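Local atomic coordinates of protein kinase (Staphylococcus aureus subsp. aureus Mu50, PDB entry 3PY9), a protein that probably phosphorylates proteins on serine and threonine, with an extracellular region of PASTA domains that is thought to bind muropeptides. Residues L97-I102 / D130-L135; V75-V80 / T124-H129. One frame throughout, in Å; residues are numbered along the deposited sequence.

Contact 1: L97-I102 / D130-L135. With EU (europium ion), chain E.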
# COMPACT_ATOMS: atom_id res chain seq x y z
N LEU A 97 11.28 21.04 -15.60
CA LEU A 97 11.05 21.07 -14.15
C LEU A 97 12.29 20.61 -13.39
O LEU A 97 12.53 19.41 -13.23
CB LEU A 97 9.84 20.21 -13.78
CG LEU A 97 8.48 20.67 -14.34
CD1 LEU A 97 7.47 19.53 -14.37
CD2 LEU A 97 7.95 21.87 -13.57
N LYS A 98 13.08 21.57 -12.90
CA LYS A 98 14.36 21.27 -12.28
C LYS A 98 14.45 21.61 -10.78
O LYS A 98 15.39 21.20 -10.11
CB LYS A 98 15.49 21.96 -13.07
CG LYS A 98 15.45 21.69 -14.58
CD LYS A 98 16.69 22.22 -15.33
CE LYS A 98 16.41 22.37 -16.84
NZ LYS A 98 15.87 21.13 -17.51
N ASP A 99 13.47 22.35 -10.26
CA ASP A 99 13.43 22.70 -8.83
C ASP A 99 12.73 21.58 -8.04
O ASP A 99 11.56 21.69 -7.68
CB ASP A 99 12.73 24.06 -8.64
CG ASP A 99 12.42 24.38 -7.17
OD1 ASP A 99 13.04 23.78 -6.26
OD2 ASP A 99 11.54 25.24 -6.91
N VAL A 100 13.45 20.49 -7.80
CA VAL A 100 12.85 19.31 -7.18
C VAL A 100 13.61 18.92 -5.94
O VAL A 100 14.82 18.69 -5.98
CB VAL A 100 12.75 18.11 -8.16
CG1 VAL A 100 11.99 16.96 -7.52
CG2 VAL A 100 12.05 18.53 -9.45
N THR A 101 12.90 18.86 -4.82
CA THR A 101 13.49 18.41 -3.57
C THR A 101 13.01 16.99 -3.25
O THR A 101 11.84 16.68 -3.42
CB THR A 101 13.21 19.41 -2.43
OG1 THR A 101 11.82 19.75 -2.44
CG2 THR A 101 14.00 20.71 -2.64
N ILE A 102 13.93 16.12 -2.82
CA ILE A 102 13.60 14.77 -2.36
C ILE A 102 13.52 14.68 -0.84
O ILE A 102 14.32 15.26 -0.11
CB ILE A 102 14.62 13.71 -2.84
CG1 ILE A 102 14.98 13.92 -4.32
CG2 ILE A 102 14.12 12.26 -2.52
CD1 ILE A 102 13.90 13.48 -5.31
N ASP A 130 10.51 28.25 -10.09
CA ASP A 130 10.20 28.21 -8.64
C ASP A 130 8.99 27.32 -8.34
O ASP A 130 8.13 27.66 -7.52
CB ASP A 130 10.05 29.62 -8.03
CG ASP A 130 10.18 29.64 -6.49
OD1 ASP A 130 11.01 28.90 -5.92
OD2 ASP A 130 9.45 30.42 -5.84
N SER A 131 8.95 26.17 -9.01
CA SER A 131 7.80 25.24 -8.96
C SER A 131 7.67 24.52 -7.61
O SER A 131 6.59 23.99 -7.28
CB SER A 131 7.87 24.22 -10.11
OG SER A 131 9.19 23.75 -10.35
N ASN A 132 8.76 24.50 -6.84
CA ASN A 132 8.83 23.82 -5.55
C ASN A 132 8.20 22.43 -5.58
O ASN A 132 7.27 22.16 -4.83
CB ASN A 132 8.18 24.66 -4.42
CG ASN A 132 8.58 26.13 -4.45
OD1 ASN A 132 9.76 26.48 -4.38
ND2 ASN A 132 7.58 27.00 -4.53
N ILE A 133 8.67 21.56 -6.48
CA ILE A 133 8.19 20.18 -6.46
C ILE A 133 8.91 19.46 -5.32
O ILE A 133 10.11 19.65 -5.10
CB ILE A 133 8.47 19.36 -7.75
CG1 ILE A 133 8.25 20.18 -9.04
CG2 ILE A 133 7.65 18.07 -7.73
CD1 ILE A 133 6.84 20.25 -9.53
N LYS A 134 8.14 18.66 -4.58
CA LYS A 134 8.70 17.75 -3.60
C LYS A 134 8.32 16.32 -3.97
O LYS A 134 7.15 16.03 -4.26
CB LYS A 134 8.20 18.12 -2.22
CG LYS A 134 9.01 17.57 -1.08
CD LYS A 134 8.62 18.25 0.22
CE LYS A 134 9.27 19.63 0.36
NZ LYS A 134 10.75 19.51 0.66
N LEU A 135 9.31 15.45 -3.99
CA LEU A 135 9.09 14.06 -4.28
C LEU A 135 9.42 13.26 -3.04
O LEU A 135 10.41 13.55 -2.34
CB LEU A 135 9.96 13.58 -5.46
CG LEU A 135 9.70 14.17 -6.87
CD1 LEU A 135 10.48 13.39 -7.90
CD2 LEU A 135 8.21 14.21 -7.28
EU EU E . 12.20 26.89 -5.28
O HOH W 1 11.92 24.10 -12.43
O HOH W 2 11.39 22.06 -4.36
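A europium site in the second PASTA domain sits where two neighbouring parallel strands begin, with Asp99 on one chain segment and Asp130 and Asn132 on the other. Carboxylates suit a hard, highly charged cation: Asp99 OD2 and Asp130 OD1 each lie 2.4 Å from the europium, and Asn132 completes the protein part of the site. Asp99 CG lies anti to the backbone N (chi1 170°), beside the carbonyl carbon, and OD2 reaches both the metal and the backbone of 130-135. This OD2 accepts a hydrogen bond from Asn132 N at 2.9 Å, the donor coming from above the carboxylate plane, 59° out of it. One oxygen is thus gripped by both metal and backbone, and the ion should polarise it further.

Beyond the metal the strands run side by side. Ile133 N donates to Asp99 O, Thr101 N to Ile133 O at 2.9 Å, and Leu135 N to Thr101 O, the parallel ladder that pairs Val100 with Ile133 and Ile102 with Leu135. These four aliphatic residues share one face of the sheet, on which helix 85-93 packs against Val100 and Leu135. Val100 CG1, anti to the backbone N, meets Leu135 CG at 3.7 Å, while its CG2 reaches Ile133 CB at 4.0 Å. Thr101 and Lys134 occupy the other face, as suits polar side chains. Lys134, whose ammonium forms a salt bridge with Glu103, bends at its last two torsions and gives a weak hydrogen bond from NZ to Thr101 OG1 at 3.3 Å.

Contact 2: V75-V80 / T124-H129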
# COMPACT_ATOMS: atom_id res chain seq x y z
N VAL A 75 3.70 23.81 -17.47
CA VAL A 75 3.60 22.46 -18.05
C VAL A 75 2.58 21.60 -17.30
O VAL A 75 2.13 21.95 -16.21
CB VAL A 75 4.95 21.68 -18.03
CG1 VAL A 75 5.88 22.12 -19.15
CG2 VAL A 75 5.64 21.79 -16.68
N LYS A 76 2.21 20.48 -17.91
CA LYS A 76 1.43 19.44 -17.23
C LYS A 76 2.34 18.60 -16.34
O LYS A 76 3.32 18.01 -16.81
CB LYS A 76 0.71 18.56 -18.26
CG LYS A 76 -0.83 18.74 -18.35
CD LYS A 76 -1.35 20.20 -18.20
CE LYS A 76 -1.15 21.10 -19.45
NZ LYS A 76 -0.06 22.13 -19.26
N MET A 77 2.04 18.57 -15.05
CA MET A 77 2.79 17.72 -14.12
C MET A 77 2.63 16.25 -14.53
O MET A 77 1.49 15.76 -14.64
CB MET A 77 2.34 17.94 -12.67
CG MET A 77 3.14 17.14 -11.63
SD MET A 77 4.78 17.82 -11.33
CE MET A 77 5.57 16.49 -10.42
N PRO A 78 3.76 15.56 -14.77
CA PRO A 78 3.74 14.15 -15.08
C PRO A 78 3.45 13.29 -13.84
O PRO A 78 3.58 13.77 -12.70
CB PRO A 78 5.16 13.89 -15.58
CG PRO A 78 6.00 14.90 -14.87
CD PRO A 78 5.14 16.11 -14.73
N ASN A 79 3.03 12.04 -14.06
CA ASN A 79 2.80 11.08 -12.99
C ASN A 79 4.07 10.25 -12.85
O ASN A 79 4.46 9.53 -13.79
CB ASN A 79 1.59 10.18 -13.31
CG ASN A 79 1.17 9.31 -12.13
OD1 ASN A 79 1.54 8.15 -12.06
ND2 ASN A 79 0.39 9.86 -11.22
N VAL A 80 4.74 10.41 -11.71
CA VAL A 80 6.06 9.79 -11.47
C VAL A 80 6.02 8.81 -10.28
O VAL A 80 7.00 8.13 -9.98
CB VAL A 80 7.20 10.84 -11.29
CG1 VAL A 80 7.27 11.81 -12.48
CG2 VAL A 80 7.04 11.64 -10.00
N THR A 124 -1.85 18.44 -13.50
CA THR A 124 -1.98 19.88 -13.24
C THR A 124 -0.97 20.69 -14.05
O THR A 124 0.15 20.21 -14.31
CB THR A 124 -1.79 20.25 -11.75
OG1 THR A 124 -2.10 19.12 -10.91
CG2 THR A 124 -2.68 21.42 -11.36
N GLU A 125 -1.36 21.90 -14.44
CA GLU A 125 -0.43 22.87 -15.03
C GLU A 125 0.41 23.45 -13.91
O GLU A 125 -0.13 23.96 -12.93
CB GLU A 125 -1.16 24.00 -15.78
CG GLU A 125 -1.32 23.76 -17.28
CD GLU A 125 -1.10 25.03 -18.13
OE1 GLU A 125 -1.55 26.14 -17.74
OE2 GLU A 125 -0.47 24.90 -19.22
N ILE A 126 1.73 23.34 -14.05
CA ILE A 126 2.64 23.96 -13.09
C ILE A 126 3.63 24.88 -13.80
O ILE A 126 4.10 24.57 -14.89
CB ILE A 126 3.37 22.92 -12.16
CG1 ILE A 126 4.15 23.66 -11.06
CG2 ILE A 126 4.31 21.99 -12.94
CD1 ILE A 126 4.42 22.88 -9.82
N ALA A 127 3.91 26.02 -13.17
CA ALA A 127 4.95 26.95 -13.63
C ALA A 127 6.35 26.32 -13.55
O ALA A 127 6.72 25.73 -12.53
CB ALA A 127 4.88 28.24 -12.82
N ILE A 128 7.14 26.44 -14.63
CA ILE A 128 8.44 25.75 -14.70
C ILE A 128 9.56 26.49 -13.94
O ILE A 128 10.70 26.02 -13.88
CB ILE A 128 8.88 25.38 -16.16
CG1 ILE A 128 9.45 26.59 -16.92
CG2 ILE A 128 7.73 24.73 -16.94
CD1 ILE A 128 10.54 26.23 -17.95
N HIS A 129 9.21 27.63 -13.34
CA HIS A 129 10.15 28.39 -12.51
C HIS A 129 9.65 28.60 -11.06
O HIS A 129 8.52 29.08 -10.84
CB HIS A 129 10.53 29.72 -13.18
CG HIS A 129 11.11 29.58 -14.56
ND1 HIS A 129 12.09 28.66 -14.87
CD2 HIS A 129 10.84 30.24 -15.71
CE1 HIS A 129 12.40 28.76 -16.15
NE2 HIS A 129 11.65 29.71 -16.69
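Val75 and Ile126 form the hydrogen-bonded pair of a short antiparallel two-stranded ribbon in the second PASTA domain, built from strands 74-76 and 125-127. Val75 N donates to Ile126 O at 2.7 Å, and Ile126 N returns a bond to Val75 O. Past the next pair, Lys76 with Glu125, Met77 N donates to Thr124 O at 2.6 Å, which carries the pairing beyond the end of strand 74-76.

Lys76 and Glu125 lie on one face of the ribbon, exposed, where opposite charges suit each other. Lys76 NZ is modelled in a salt bridge with Glu125 OE2, but the place of NZ is doubtful. Thr124 OG1 is engaged outside the ribbon, by Thr121 O.

Both side chains of the first pair turn to the other face, where branched aliphatic groups fill a surface without needing polar partners. Met77 follows the strand; unbranched and flexible, it sends CG anti to its backbone N (chi1 -177°) and then bends at chi2, and its buried side chain packs on Leu92 of helix 85-93. Across the ribbon, Met77 SD lies 4.5 Å from Ile126 CG2. Ile126 in turn rests on Val120, in the loop that leads toward its own strand. In Val75, CG1 is anti to the carbonyl carbon (chi1 -79°), which leaves CG2 between the backbone N and that carbon. Leu97 also packs on Val75. The Val75 and Ile128 side chains cross at about a right angle, and Val75 CG2 meets two methyls, Ile126 CG2 at 4.0 Å and Ile128 CG2 at 3.6 Å.

Contacts 1 and 2 belong to the same PASTA domain, their centres about 10 Å apart, and their segments alternate along the chain: 75-80, 97-102, 124-129, 130-135. Helix 85-93 lies between the first two, while the last two are continuous, so the chain passes directly from the antiparallel ribbon to the metal site and the mixed sheet of strands 100-105, 133-138 and 115-118. The two sets of strands meet through an apolar seam: Ile133 CD1 touches Ile126 CD1 at 3.6 Å and Met77 SD at 3.7 Å, and Leu97 CD2 packs on Ile126 CG2. Ribbon, sheet and helix thereby share one hydrophobic core, with the europium at its periphery.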